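Protein AIR2 (Saccharomyces cerevisiae, PDB 3NYB) forms with a poly(A) RNA polymerase the polymerase core of the TRAMP RNA surveillance complex, and probably binds RNA through its zinc knuckles. Local coordinates at residues B[47-50]-B[56-59]. Sequence-based numbering, arbitrary orientation.
Sequences IYCY and GHFG. With ZN (zinc ion), chain D.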
ATOM      1  N   ILE B  47     -21.589  -9.429  -0.737  1.00 77.37           N
ATOM      2  CA  ILE B  47     -21.039  -8.418  -1.622  1.00 73.06           C
ATOM      3  C   ILE B  47     -21.149  -7.061  -0.946  1.00 78.25           C
ATOM      4  O   ILE B  47     -21.963  -6.886  -0.043  1.00 80.72           O
ATOM      5  CB  ILE B  47     -21.789  -8.405  -2.972  1.00 82.22           C
ATOM      6  CG1 ILE B  47     -21.466  -9.664  -3.774  1.00 88.08           C
ATOM      7  CG2 ILE B  47     -21.435  -7.178  -3.788  1.00 87.98           C
ATOM      8  CD1 ILE B  47     -22.217 -10.900  -3.317  1.00 97.66           C
ATOM      9  N   TYR B  48     -20.320  -6.110  -1.362  1.00 75.90           N
ATOM     10  CA  TYR B  48     -20.370  -4.769  -0.797  1.00 69.35           C
ATOM     11  C   TYR B  48     -20.216  -3.700  -1.862  1.00 69.59           C
ATOM     12  O   TYR B  48     -19.391  -3.815  -2.761  1.00 78.00           O
ATOM     13  CB  TYR B  48     -19.315  -4.608   0.288  1.00 59.96           C
ATOM     14  CG  TYR B  48     -19.582  -5.454   1.504  1.00 60.12           C
ATOM     15  CD1 TYR B  48     -19.071  -6.738   1.605  1.00 60.98           C
ATOM     16  CD2 TYR B  48     -20.354  -4.971   2.550  1.00 68.96           C
ATOM     17  CE1 TYR B  48     -19.314  -7.520   2.718  1.00 66.79           C
ATOM     18  CE2 TYR B  48     -20.603  -5.746   3.669  1.00 78.55           C
ATOM     19  CZ  TYR B  48     -20.081  -7.020   3.747  1.00 72.88           C
ATOM     20  OH  TYR B  48     -20.324  -7.793   4.856  1.00 60.92           O
ATOM     21  N   CYS B  49     -21.026  -2.656  -1.750  1.00 59.45           N
ATOM     22  CA  CYS B  49     -21.055  -1.606  -2.748  1.00 55.38           C
ATOM     23  C   CYS B  49     -20.155  -0.439  -2.368  1.00 57.13           C
ATOM     24  O   CYS B  49     -20.212   0.066  -1.248  1.00 59.88           O
ATOM     25  CB  CYS B  49     -22.483  -1.120  -2.947  1.00 60.81           C
ATOM     26  SG  CYS B  49     -22.563   0.449  -3.794  1.00 69.34           S
ATOM     27  N   TYR B  50     -19.330  -0.006  -3.311  1.00 58.72           N
ATOM     28  CA  TYR B  50     -18.359   1.038  -3.038  1.00 55.66           C
ATOM     29  C   TYR B  50     -18.997   2.414  -3.030  1.00 59.89           C
ATOM     30  O   TYR B  50     -18.391   3.390  -2.590  1.00 51.97           O
ATOM     31  CB  TYR B  50     -17.206   0.981  -4.039  1.00 47.17           C
ATOM     32  CG  TYR B  50     -17.560   1.255  -5.488  1.00 55.15           C
ATOM     33  CD1 TYR B  50     -18.103   2.472  -5.880  1.00 55.39           C
ATOM     34  CD2 TYR B  50     -17.299   0.312  -6.471  1.00 66.35           C
ATOM     35  CE1 TYR B  50     -18.400   2.727  -7.208  1.00 60.22           C
ATOM     36  CE2 TYR B  50     -17.592   0.556  -7.799  1.00 69.72           C
ATOM     37  CZ  TYR B  50     -18.143   1.763  -8.165  1.00 67.15           C
ATOM     38  OH  TYR B  50     -18.431   1.999  -9.491  1.00 63.76           O
ATOM     39  N   GLY B  56     -24.948  -6.684  -0.703  1.00 81.40           N
ATOM     40  CA  GLY B  56     -25.805  -7.380  -1.645  1.00 80.64           C
ATOM     41  C   GLY B  56     -25.631  -6.989  -3.101  1.00 81.96           C
ATOM     42  O   GLY B  56     -26.234  -7.602  -3.979  1.00 82.20           O
ATOM     43  N   HIS B  57     -24.813  -5.975  -3.368  1.00 83.08           N
ATOM     44  CA  HIS B  57     -24.587  -5.527  -4.740  1.00 79.10           C
ATOM     45  C   HIS B  57     -23.286  -4.740  -4.870  1.00 78.18           C
ATOM     46  O   HIS B  57     -22.786  -4.184  -3.892  1.00 76.50           O
ATOM     47  CB  HIS B  57     -25.760  -4.668  -5.217  1.00 75.67           C
ATOM     48  CG  HIS B  57     -25.868  -3.354  -4.515  1.00 78.44           C
ATOM     49  ND1 HIS B  57     -26.413  -3.224  -3.248  1.00 82.27           N
ATOM     50  CD2 HIS B  57     -25.504  -2.106  -4.888  1.00 78.26           C
ATOM     51  CE1 HIS B  57     -26.375  -1.961  -2.884  1.00 85.84           C
ATOM     52  NE2 HIS B  57     -25.824  -1.256  -3.860  1.00 84.38           N
ATOM     53  N   PHE B  58     -22.749  -4.685  -6.085  1.00 73.24           N
ATOM     54  CA  PHE B  58     -21.519  -3.948  -6.346  1.00 64.57           C
ATOM     55  C   PHE B  58     -21.743  -2.448  -6.490  1.00 78.08           C
ATOM     56  O   PHE B  58     -22.779  -2.007  -6.979  1.00 81.48           O
ATOM     57  CB  PHE B  58     -20.837  -4.476  -7.602  1.00 62.00           C
ATOM     58  CG  PHE B  58     -20.284  -5.856  -7.451  1.00 62.92           C
ATOM     59  CD1 PHE B  58     -19.370  -6.142  -6.452  1.00 65.72           C
ATOM     60  CD2 PHE B  58     -20.666  -6.866  -8.315  1.00 64.35           C
ATOM     61  CE1 PHE B  58     -18.852  -7.415  -6.310  1.00 61.99           C
ATOM     62  CE2 PHE B  58     -20.153  -8.139  -8.180  1.00 67.69           C
ATOM     63  CZ  PHE B  58     -19.240  -8.413  -7.173  1.00 64.36           C
ATOM     64  N   GLY B  59     -20.748  -1.670  -6.077  1.00 89.90           N
ATOM     65  CA  GLY B  59     -20.825  -0.224  -6.152  1.00 96.79           C
ATOM     66  C   GLY B  59     -21.049   0.316  -7.550  1.00 94.35           C
ATOM     67  O   GLY B  59     -21.456   1.465  -7.731  1.00 89.56           O
TER
HETATM   68 ZN    ZN D2148     -25.095   0.984  -3.274  1.00 82.44          ZN
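I47 to Y50 and G56 to G59 run alongside each other in roughly the same direction, their end-to-end vectors 26° apart, and neither is a regular strand. A single backbone hydrogen bond joins them, from G56 N to I47 O at 3.1 Å; the donor sits above the carbonyl plane, 56° out of it. G56 takes a positive phi, at which a CB would press on the carbonyl O of the residue before, a shape glycine adopts without strain. At the other end the two backbones come closer, with the CA atoms of C49 and G59 3.7 Å apart. Between these points the N of C49 faces the O of H57, but at too poor an angle for a hydrogen bond.

The zinc lies beside this pair of segments. H57 NE2 binds it at 2.4 Å and C49 SG at 2.6 Å, and C52 and C62 complete the site. This is the CCHC zinc knuckle of the retroviral type, a short fold in which C49, C52, H57 and C62 grip one zinc ion and the chain between them has no regular helix or strand. With chi1 at 164°, C49 turns its SG away from its own backbone N and onto the metal, while its CB lies over one face of the H57 imidazole, 3.5 Å from NE2.

F58 points its ring to the other side of its backbone from H57, and I47 CG2 rests over one face of it, 3.5 Å from CD1. F58 also packs on P201 of the Poly(A) RNA polymerase protein 2 chain. Y50 lays its ring flat over the backbone of G59, whose CA stands almost on the ring normal, 3.5 Å from the centroid. The Y50 hydroxyl reaches D60 in a weak hydrogen bond, and the backbone of Y50 hydrogen-bonds to the polymerase chain.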